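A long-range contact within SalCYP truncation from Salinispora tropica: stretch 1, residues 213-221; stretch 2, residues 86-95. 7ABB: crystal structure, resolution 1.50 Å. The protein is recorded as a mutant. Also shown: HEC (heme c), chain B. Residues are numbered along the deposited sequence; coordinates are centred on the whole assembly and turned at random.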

# COMPACT_ATOMS: atom_id res chain seq x y z
N TRP A 213 0.15 5.92 -26.63
CA TRP A 213 1.38 6.24 -25.91
C TRP A 213 2.61 5.74 -26.64
O TRP A 213 2.62 4.63 -27.19
CB TRP A 213 1.39 5.64 -24.51
CG TRP A 213 0.45 6.28 -23.53
CD1 TRP A 213 -0.46 7.27 -23.80
CD2 TRP A 213 0.31 5.98 -22.14
NE1 TRP A 213 -1.15 7.60 -22.67
CE2 TRP A 213 -0.72 6.82 -21.64
CE3 TRP A 213 0.94 5.08 -21.28
CZ2 TRP A 213 -1.10 6.79 -20.30
CZ3 TRP A 213 0.55 5.05 -19.94
CH2 TRP A 213 -0.47 5.90 -19.47
N GLU A 214 3.65 6.55 -26.61
CA GLU A 214 4.99 6.15 -26.99
C GLU A 214 5.89 6.30 -25.77
O GLU A 214 5.68 7.17 -24.92
CB GLU A 214 5.54 6.98 -28.14
CG GLU A 214 5.05 6.50 -29.50
CD GLU A 214 5.68 7.24 -30.66
OE1 GLU A 214 5.30 6.95 -31.82
OE2 GLU A 214 6.55 8.09 -30.42
N ILE A 215 6.86 5.41 -25.67
CA ILE A 215 7.88 5.47 -24.63
C ILE A 215 9.22 5.33 -25.34
O ILE A 215 9.44 4.35 -26.06
CB ILE A 215 7.72 4.37 -23.58
CG1 ILE A 215 6.38 4.51 -22.84
CG2 ILE A 215 8.87 4.39 -22.59
CD1 ILE A 215 6.28 5.70 -21.88
N ASP A 216 10.09 6.31 -25.16
CA ASP A 216 11.40 6.30 -25.80
C ASP A 216 11.27 6.27 -27.33
O ASP A 216 12.04 5.60 -28.02
CB ASP A 216 12.23 5.11 -25.31
CG ASP A 216 13.73 5.35 -25.41
OD1 ASP A 216 14.15 6.47 -25.76
OD2 ASP A 216 14.49 4.40 -25.12
N GLY A 217 10.25 6.96 -27.85
CA GLY A 217 10.01 7.04 -29.28
C GLY A 217 9.43 5.80 -29.91
O GLY A 217 9.40 5.71 -31.14
N THR A 218 8.97 4.84 -29.11
CA THR A 218 8.47 3.57 -29.61
C THR A 218 7.05 3.36 -29.11
O THR A 218 6.79 3.60 -27.92
CB THR A 218 9.37 2.41 -29.13
OG1 THR A 218 10.67 2.55 -29.72
CG2 THR A 218 8.79 1.07 -29.54
N PRO A 219 6.12 2.91 -29.94
CA PRO A 219 4.77 2.63 -29.44
C PRO A 219 4.80 1.64 -28.28
O PRO A 219 5.55 0.66 -28.29
CB PRO A 219 4.05 2.05 -30.66
CG PRO A 219 4.76 2.66 -31.82
CD PRO A 219 6.20 2.75 -31.41
N VAL A 220 3.96 1.89 -27.27
CA VAL A 220 3.82 0.95 -26.17
C VAL A 220 3.35 -0.39 -26.71
O VAL A 220 2.47 -0.46 -27.57
CB VAL A 220 2.85 1.52 -25.12
CG1 VAL A 220 2.42 0.45 -24.12
CG2 VAL A 220 3.52 2.69 -24.39
N SER A 221 3.95 -1.46 -26.20
CA SER A 221 3.57 -2.82 -26.58
C SER A 221 2.40 -3.30 -25.74
O SER A 221 2.20 -2.86 -24.60
CB SER A 221 4.75 -3.77 -26.38
OG SER A 221 5.09 -3.88 -25.00
FE HEC B . 1.53 2.00 -3.88
CHA HEC B . 4.65 1.96 -5.33
CHB HEC B . 3.03 1.87 -0.80
CHC HEC B . -1.57 2.08 -2.41
CHD HEC B . 0.05 1.75 -6.93
NA HEC B . 3.44 1.91 -3.21
C1A HEC B . 4.61 1.95 -3.96
C2A HEC B . 5.78 1.97 -3.11
C3A HEC B . 5.30 1.96 -1.85
C4A HEC B . 3.86 1.92 -1.90
CMA HEC B . 6.11 1.95 -0.54
CAA HEC B . 7.28 2.04 -3.57
CBA HEC B . 7.92 0.68 -3.83
CGA HEC B . 9.38 0.85 -4.21
O1A HEC B . 9.96 -0.20 -4.56
O2A HEC B . 9.88 2.00 -4.15
NB HEC B . 0.86 1.93 -1.99
C1B HEC B . 1.64 1.92 -0.84
C2B HEC B . 0.76 2.00 0.28
C3B HEC B . -0.51 2.09 -0.17
C4B HEC B . -0.47 2.01 -1.59
CMB HEC B . 1.30 2.03 1.72
CAB HEC B . -1.85 2.17 0.52
CBB HEC B . -1.83 2.53 1.97
NC HEC B . -0.38 1.90 -4.56
C1C HEC B . -1.51 2.04 -3.78
C2C HEC B . -2.66 2.12 -4.64
C3C HEC B . -2.24 2.04 -5.92
C4C HEC B . -0.80 1.88 -5.87
CMC HEC B . -4.09 2.30 -4.13
CAC HEC B . -3.01 2.03 -7.25
CBC HEC B . -4.44 2.59 -7.30
ND HEC B . 2.23 1.85 -5.74
C1D HEC B . 1.41 1.77 -6.87
C2D HEC B . 2.25 1.72 -8.02
C3D HEC B . 3.66 1.77 -7.56
C4D HEC B . 3.56 1.88 -6.12
CMD HEC B . 1.76 1.60 -9.47
CAD HEC B . 4.94 1.74 -8.42
CBD HEC B . 5.33 3.16 -8.71
CGD HEC B . 6.65 3.20 -9.47
O1D HEC B . 6.98 4.25 -10.04
O2D HEC B . 7.34 2.16 -9.47
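Stretch 2 (86-95) RTHNEWRRRL

Stretch 2 is helical throughout, from Arg86 to Leu95, and packs against a small hairpin of stretch 1, whose strands 214-215 and 218-219 are joined by a type I' turn from Ile215 to Thr218. The register runs in opposite senses along the two sequences: Trp213 lies nearest Arg94, Ile215 nearest Glu90 and Asp216 nearest Thr87, with CA-CA separations of 7.7, 6.5 and 6.4 Å. Glu90 and Arg94, one helical turn apart, both point CA-to-CB toward the hairpin.

Glu90 (chi1 t, chi2 t) is extended, which carries its carboxylate to the turn: Asp216 N donates a hydrogen bond to Glu90 OE2 (2.8 Å, 158°). Water 1 donates to Glu90 OE1 (2.5 Å) and accepts from Gly217 N (2.9 Å), tying the same carboxylate to the next turn residue. Glu90 OE1 also forms a salt bridge with Arg94 NH2 (3.5 Å) within the helix. Arg94 has chi1 m and an off-well chi2 of -109°; its guanidinium has Trp213 CA and Glu214 N over one face, and NH2 lies 2.9 Å from Glu214 O. Its CB sits almost exactly above the six-membered ring of Trp213, 3.4 Å from the centroid and 3° off the normal, a CH-pi contact.

Trp213 (chi1 m, chi2 5°) reaches the helix with its ring edge near Leu95 and Trp91: CH2 is 3.8 Å from Leu95 CD2, and CZ3 is 3.8 Å from Trp91 CZ3. The two indoles meet obliquely, planes at 69°. With chi1 m and chi2 m, Ile215 places CD1 over the five-membered ring of Trp91, 4.0 Å from its centroid, while Ile215 CG2 meets Thr87 CG2 at 3.5 Å. Val220 (chi1 t) adds CG1 against Trp91 CH2 at 3.8 Å.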

# COMPACT_ATOMS: atom_id res chain seq x y z
N ARG A 86 15.20 7.20 -17.65
CA ARG A 86 14.33 8.08 -18.41
C ARG A 86 13.02 7.38 -18.80
O ARG A 86 11.97 8.02 -18.84
CB ARG A 86 15.06 8.61 -19.65
CG ARG A 86 15.12 7.66 -20.80
CD ARG A 86 15.83 8.30 -21.99
NE ARG A 86 17.26 8.43 -21.78
CZ ARG A 86 17.93 9.59 -21.77
NH1 ARG A 86 17.31 10.75 -21.92
NH2 ARG A 86 19.25 9.58 -21.61
N THR A 87 13.07 6.08 -19.11
CA THR A 87 11.84 5.37 -19.48
C THR A 87 10.88 5.30 -18.30
O THR A 87 9.66 5.43 -18.47
CB THR A 87 12.19 3.96 -19.98
OG1 THR A 87 12.84 4.05 -21.27
CG2 THR A 87 10.99 3.07 -20.09
N HIS A 88 11.41 5.09 -17.11
CA HIS A 88 10.53 5.10 -15.94
C HIS A 88 9.90 6.47 -15.76
O HIS A 88 8.69 6.58 -15.48
CB HIS A 88 11.29 4.71 -14.68
CG HIS A 88 10.51 4.97 -13.43
ND1 HIS A 88 9.62 4.06 -12.90
CD2 HIS A 88 10.47 6.06 -12.62
CE1 HIS A 88 9.08 4.56 -11.81
NE2 HIS A 88 9.56 5.78 -11.62
N ASN A 89 10.67 7.54 -15.95
CA ASN A 89 10.11 8.87 -15.79
C ASN A 89 9.03 9.14 -16.83
O ASN A 89 8.01 9.77 -16.53
CB ASN A 89 11.23 9.91 -15.84
CG ASN A 89 12.32 9.63 -14.80
OD1 ASN A 89 12.04 9.15 -13.69
ND2 ASN A 89 13.57 9.90 -15.16
N GLU A 90 9.19 8.60 -18.04
CA GLU A 90 8.18 8.81 -19.07
C GLU A 90 6.90 8.06 -18.73
O GLU A 90 5.80 8.59 -18.93
CB GLU A 90 8.68 8.37 -20.45
CG GLU A 90 7.89 8.96 -21.61
CD GLU A 90 8.49 8.61 -22.97
OE1 GLU A 90 7.83 8.89 -23.99
OE2 GLU A 90 9.61 8.05 -23.02
N TRP A 91 7.01 6.83 -18.23
CA TRP A 91 5.82 6.12 -17.79
C TRP A 91 5.09 6.90 -16.71
O TRP A 91 3.86 7.04 -16.75
CB TRP A 91 6.18 4.74 -17.24
CG TRP A 91 6.33 3.71 -18.29
CD1 TRP A 91 7.49 3.20 -18.78
CD2 TRP A 91 5.27 3.04 -18.98
NE1 TRP A 91 7.22 2.25 -19.73
CE2 TRP A 91 5.86 2.14 -19.88
CE3 TRP A 91 3.88 3.13 -18.93
CZ2 TRP A 91 5.12 1.32 -20.71
CZ3 TRP A 91 3.14 2.32 -19.76
CH2 TRP A 91 3.76 1.42 -20.65
N ARG A 92 5.82 7.41 -15.73
CA ARG A 92 5.17 8.15 -14.65
C ARG A 92 4.50 9.42 -15.19
O ARG A 92 3.41 9.78 -14.75
CB ARG A 92 6.16 8.48 -13.54
CG ARG A 92 6.58 7.24 -12.72
CD ARG A 92 5.43 6.60 -11.97
NE ARG A 92 4.85 7.49 -10.96
CZ ARG A 92 5.04 7.37 -9.65
NH1 ARG A 92 5.79 6.38 -9.17
NH2 ARG A 92 4.48 8.23 -8.80
N ARG A 93 5.13 10.09 -16.16
CA ARG A 93 4.51 11.28 -16.74
C ARG A 93 3.20 10.93 -17.44
O ARG A 93 2.22 11.67 -17.33
CB ARG A 93 5.46 11.98 -17.72
CG ARG A 93 6.60 12.72 -17.03
CD ARG A 93 7.35 13.64 -17.98
NE ARG A 93 8.04 12.89 -19.03
CZ ARG A 93 9.36 12.91 -19.24
NH1 ARG A 93 9.87 12.19 -20.23
NH2 ARG A 93 10.16 13.66 -18.49
N ARG A 94 3.19 9.83 -18.20
CA ARG A 94 1.97 9.43 -18.90
C ARG A 94 0.87 9.05 -17.93
O ARG A 94 -0.31 9.36 -18.16
CB ARG A 94 2.26 8.28 -19.86
CG ARG A 94 3.37 8.57 -20.90
CD ARG A 94 2.85 8.72 -22.24
NE ARG A 94 3.89 9.04 -23.22
CZ ARG A 94 3.66 9.68 -24.35
NH1 ARG A 94 2.43 10.07 -24.65
NH2 ARG A 94 4.66 9.92 -25.19
N LEU A 95 1.22 8.35 -16.85
CA LEU A 95 0.23 7.84 -15.89
C LEU A 95 -0.32 8.93 -14.97
O LEU A 95 -1.41 8.76 -14.42
CB LEU A 95 0.87 6.75 -15.03
CG LEU A 95 1.15 5.43 -15.73
CD1 LEU A 95 2.16 4.61 -14.95
CD2 LEU A 95 -0.15 4.66 -15.92
O HOH W 1 8.71 8.89 -26.29